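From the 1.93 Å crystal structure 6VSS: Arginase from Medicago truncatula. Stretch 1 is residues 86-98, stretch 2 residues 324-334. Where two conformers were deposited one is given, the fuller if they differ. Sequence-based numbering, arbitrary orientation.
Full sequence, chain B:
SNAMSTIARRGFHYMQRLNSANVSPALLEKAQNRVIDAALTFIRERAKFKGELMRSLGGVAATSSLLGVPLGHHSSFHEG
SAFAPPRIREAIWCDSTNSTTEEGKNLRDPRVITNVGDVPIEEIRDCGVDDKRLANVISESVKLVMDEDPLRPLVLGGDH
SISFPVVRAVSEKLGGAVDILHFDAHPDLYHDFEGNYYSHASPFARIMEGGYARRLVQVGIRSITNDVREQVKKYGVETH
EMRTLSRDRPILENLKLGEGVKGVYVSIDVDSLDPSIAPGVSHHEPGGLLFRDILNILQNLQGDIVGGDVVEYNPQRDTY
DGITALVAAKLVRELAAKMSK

Stretch 1, residues 86-98: PRIREAIWCDSTN
Stretch 2 (324-334) TALVAAKLVRE

How do the two stretches meet? The helix ending at Ile92 crosses helix 324-334 at -74°, with axes 8.1 Å apart at closest approach. The backbones come close: Ile92 CA lies 4.8 Å from Ala329 CA, and Ala91 CA 5.4 Å from Leu326 CA.

Which bumps fill which hollows? Ala91 CB points toward the partner and settles among Ala325 O (3.6 Å), Ala325 CB (4.0 Å), Ala329 CB (3.7 Å) and Leu326 CD2 (4.1 Å). In return, Ala329 CB pushes against the backbone, 3.9 Å from Ile88 O and 3.5 Å from Ile92 N. Ile88 and Ile92, both m,t, pack beside it: Ile92 CG1 is 3.7 Å from Ala329 CB, while Ile88 CG1 lies 3.9 Å from Ala328 CB. Val332 (t) meets both isoleucines, CG2 to Ile88 CG2 at 3.8 Å and CG1 to Ile92 CD1 at 3.9 Å.

What holds the chain beyond the helix? Trp93 (phi/psi -100/32) leaves helical geometry, and Cys94 to Thr97 form a type I turn, with Thr97 OG1 (chi1 p) donating to Cys94 O at 2.8 Å. Arg333 (m,t,p, chi4 128°) reaches back, its guanidinium edge hydrogen-bonding through NH1 to Ile92 O (3.2 Å) and through NH2 and NH1 to Asn98 O (3.2 and 3.3 Å), so one side chain ties helix end to loop.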

# COMPACT_ATOMS: atom_id res chain seq x y z
N PRO B 86 20.35 -8.17 -5.17
CA PRO B 86 19.67 -9.47 -5.12
C PRO B 86 18.21 -9.38 -5.58
O PRO B 86 17.73 -10.33 -6.19
CB PRO B 86 19.67 -9.87 -3.63
CG PRO B 86 20.86 -9.11 -3.08
CD PRO B 86 20.86 -7.80 -3.85
N ARG B 87 17.58 -8.24 -5.36
CA ARG B 87 16.18 -7.98 -5.82
C ARG B 87 16.19 -7.88 -7.35
O ARG B 87 15.33 -8.45 -7.96
CB ARG B 87 15.59 -6.75 -5.13
CG ARG B 87 15.24 -7.00 -3.67
CD ARG B 87 14.05 -7.93 -3.53
NE ARG B 87 12.79 -7.20 -3.70
CZ ARG B 87 12.26 -6.42 -2.73
NH1 ARG B 87 11.11 -5.78 -2.93
NH2 ARG B 87 12.89 -6.30 -1.57
N ILE B 88 17.19 -7.22 -7.91
CA ILE B 88 17.30 -7.12 -9.40
C ILE B 88 17.56 -8.51 -10.00
O ILE B 88 16.79 -8.90 -10.89
CB ILE B 88 18.34 -6.09 -9.83
CG1 ILE B 88 18.00 -4.68 -9.34
CG2 ILE B 88 18.52 -6.10 -11.34
CD1 ILE B 88 19.24 -3.78 -9.40
N ARG B 89 18.50 -9.29 -9.49
CA ARG B 89 18.70 -10.65 -10.07
C ARG B 89 17.40 -11.47 -9.99
O ARG B 89 17.10 -12.23 -10.90
CB ARG B 89 19.85 -11.40 -9.41
CG ARG B 89 21.16 -10.68 -9.65
CD ARG B 89 22.33 -11.43 -9.13
NE ARG B 89 22.25 -11.40 -7.69
CZ ARG B 89 22.91 -10.53 -6.91
NH1 ARG B 89 23.75 -9.67 -7.44
NH2 ARG B 89 22.80 -10.60 -5.62
N GLU B 90 16.73 -11.45 -8.88
CA GLU B 90 15.50 -12.25 -8.78
C GLU B 90 14.53 -11.79 -9.88
O GLU B 90 13.84 -12.61 -10.44
CB GLU B 90 14.87 -12.12 -7.40
CG GLU B 90 13.44 -12.56 -7.45
CD GLU B 90 12.74 -12.54 -6.13
OE1 GLU B 90 12.33 -11.45 -5.70
OE2 GLU B 90 12.66 -13.61 -5.52
N ALA B 91 14.36 -10.48 -10.08
CA ALA B 91 13.40 -9.98 -11.09
C ALA B 91 13.88 -10.33 -12.51
O ALA B 91 13.04 -10.57 -13.34
CB ALA B 91 13.15 -8.51 -10.88
N ILE B 92 15.19 -10.37 -12.78
CA ILE B 92 15.68 -10.76 -14.12
C ILE B 92 15.16 -12.15 -14.42
O ILE B 92 14.80 -12.42 -15.57
CB ILE B 92 17.21 -10.74 -14.21
CG1 ILE B 92 17.74 -9.32 -14.26
CG2 ILE B 92 17.70 -11.52 -15.42
CD1 ILE B 92 19.25 -9.26 -13.96
N TRP B 93 15.27 -13.01 -13.41
CA TRP B 93 15.03 -14.46 -13.49
C TRP B 93 13.61 -14.74 -12.93
O TRP B 93 13.40 -15.84 -12.51
CB TRP B 93 16.25 -15.14 -12.84
CG TRP B 93 17.47 -15.15 -13.75
CD1 TRP B 93 17.47 -15.72 -14.99
CD2 TRP B 93 18.79 -14.53 -13.62
NE1 TRP B 93 18.66 -15.51 -15.65
CE2 TRP B 93 19.50 -14.81 -14.83
CE3 TRP B 93 19.45 -13.74 -12.66
CZ2 TRP B 93 20.82 -14.38 -15.06
CZ3 TRP B 93 20.75 -13.31 -12.89
CH2 TRP B 93 21.42 -13.60 -14.08
N CYS B 94 12.63 -13.80 -13.09
CA CYS B 94 11.25 -13.80 -12.48
C CYS B 94 10.19 -14.58 -13.30
O CYS B 94 10.13 -14.41 -14.55
CB CYS B 94 10.69 -12.38 -12.33
SG CYS B 94 8.88 -12.25 -12.14
N ASP B 95 9.29 -15.30 -12.63
CA ASP B 95 8.35 -16.25 -13.27
C ASP B 95 7.38 -15.62 -14.29
O ASP B 95 6.90 -16.37 -15.16
CB ASP B 95 7.60 -17.07 -12.21
CG ASP B 95 6.39 -17.83 -12.72
OD1 ASP B 95 5.45 -17.17 -13.21
OD2 ASP B 95 6.39 -19.07 -12.62
N SER B 96 7.10 -14.32 -14.20
CA SER B 96 6.05 -13.65 -15.03
C SER B 96 6.62 -13.26 -16.41
O SER B 96 5.81 -12.94 -17.31
CB SER B 96 5.41 -12.47 -14.26
OG SER B 96 6.20 -11.28 -14.23
N THR B 97 7.95 -13.34 -16.59
CA THR B 97 8.73 -12.86 -17.75
C THR B 97 9.27 -14.06 -18.56
O THR B 97 9.61 -15.07 -17.92
CB THR B 97 9.87 -11.96 -17.23
OG1 THR B 97 10.89 -12.71 -16.58
CG2 THR B 97 9.38 -10.93 -16.24
N ASN B 98 9.34 -14.03 -19.90
CA ASN B 98 10.13 -15.07 -20.62
C ASN B 98 11.58 -14.61 -20.53
O ASN B 98 11.83 -13.58 -19.93
CB ASN B 98 9.69 -15.41 -22.05
CG ASN B 98 9.52 -14.18 -22.92
OD1 ASN B 98 10.45 -13.38 -23.04
ND2 ASN B 98 8.34 -14.03 -23.50
N THR B 324 9.42 -1.60 -9.54
CA THR B 324 10.73 -1.01 -9.88
C THR B 324 11.79 -2.10 -9.97
O THR B 324 12.70 -1.92 -10.74
CB THR B 324 11.16 0.12 -8.96
OG1 THR B 324 10.01 0.92 -8.84
CG2 THR B 324 12.29 0.96 -9.49
N ALA B 325 11.70 -3.20 -9.24
CA ALA B 325 12.66 -4.31 -9.41
C ALA B 325 12.62 -4.80 -10.87
O ALA B 325 13.68 -5.01 -11.49
CB ALA B 325 12.35 -5.42 -8.43
N LEU B 326 11.39 -4.96 -11.38
CA LEU B 326 11.14 -5.39 -12.78
C LEU B 326 11.69 -4.33 -13.75
O LEU B 326 12.36 -4.72 -14.72
CB LEU B 326 9.64 -5.58 -12.98
CG LEU B 326 9.10 -6.94 -12.56
CD1 LEU B 326 7.60 -7.04 -12.83
CD2 LEU B 326 9.84 -8.06 -13.27
N VAL B 327 11.44 -3.04 -13.47
CA VAL B 327 11.99 -1.98 -14.32
C VAL B 327 13.55 -2.08 -14.34
O VAL B 327 14.20 -2.04 -15.42
CB VAL B 327 11.44 -0.63 -13.82
CG1 VAL B 327 12.25 0.53 -14.33
CG2 VAL B 327 9.94 -0.44 -14.12
N ALA B 328 14.18 -2.11 -13.21
CA ALA B 328 15.65 -2.22 -13.13
C ALA B 328 16.13 -3.51 -13.88
O ALA B 328 17.11 -3.45 -14.60
CB ALA B 328 16.01 -2.21 -11.67
N ALA B 329 15.43 -4.63 -13.70
CA ALA B 329 15.78 -5.95 -14.28
C ALA B 329 15.70 -5.86 -15.82
O ALA B 329 16.68 -6.24 -16.48
CB ALA B 329 14.87 -7.00 -13.74
N LYS B 330 14.67 -5.19 -16.35
CA LYS B 330 14.54 -4.96 -17.80
C LYS B 330 15.63 -4.01 -18.33
O LYS B 330 16.12 -4.25 -19.41
CB LYS B 330 13.16 -4.45 -18.16
CG LYS B 330 12.97 -4.40 -19.66
CD LYS B 330 11.53 -4.45 -20.16
CE LYS B 330 11.48 -4.41 -21.68
NZ LYS B 330 10.13 -4.73 -22.20
N LEU B 331 15.96 -2.94 -17.61
CA LEU B 331 17.15 -2.10 -17.97
C LEU B 331 18.40 -2.98 -18.02
O LEU B 331 19.17 -2.84 -18.97
CB LEU B 331 17.32 -0.90 -17.04
CG LEU B 331 16.12 0.06 -17.02
CD1 LEU B 331 16.26 1.04 -15.88
CD2 LEU B 331 15.97 0.78 -18.34
N VAL B 332 18.60 -3.88 -17.06
CA VAL B 332 19.79 -4.77 -17.04
C VAL B 332 19.74 -5.68 -18.27
O VAL B 332 20.77 -5.84 -18.94
CB VAL B 332 19.94 -5.58 -15.73
CG1 VAL B 332 21.20 -6.42 -15.73
CG2 VAL B 332 20.05 -4.66 -14.52
N ARG B 333 18.58 -6.25 -18.56
CA ARG B 333 18.43 -7.23 -19.68
C ARG B 333 18.76 -6.53 -21.00
O ARG B 333 19.49 -7.09 -21.81
CB ARG B 333 17.03 -7.84 -19.70
CG ARG B 333 16.85 -8.92 -18.65
CD ARG B 333 15.41 -9.08 -18.19
NE ARG B 333 14.55 -9.45 -19.31
CZ ARG B 333 13.70 -10.47 -19.35
NH1 ARG B 333 13.59 -11.30 -18.33
NH2 ARG B 333 13.05 -10.72 -20.47
N GLU B 334 18.28 -5.33 -21.22
CA GLU B 334 18.46 -4.68 -22.51
C GLU B 334 19.90 -4.15 -22.59
O GLU B 334 20.46 -4.17 -23.67
CB GLU B 334 17.35 -3.68 -22.64
CG GLU B 334 15.97 -4.32 -22.63
CD GLU B 334 15.67 -5.21 -23.84
OE1 GLU B 334 16.11 -4.87 -24.96
OE2 GLU B 334 15.04 -6.24 -23.63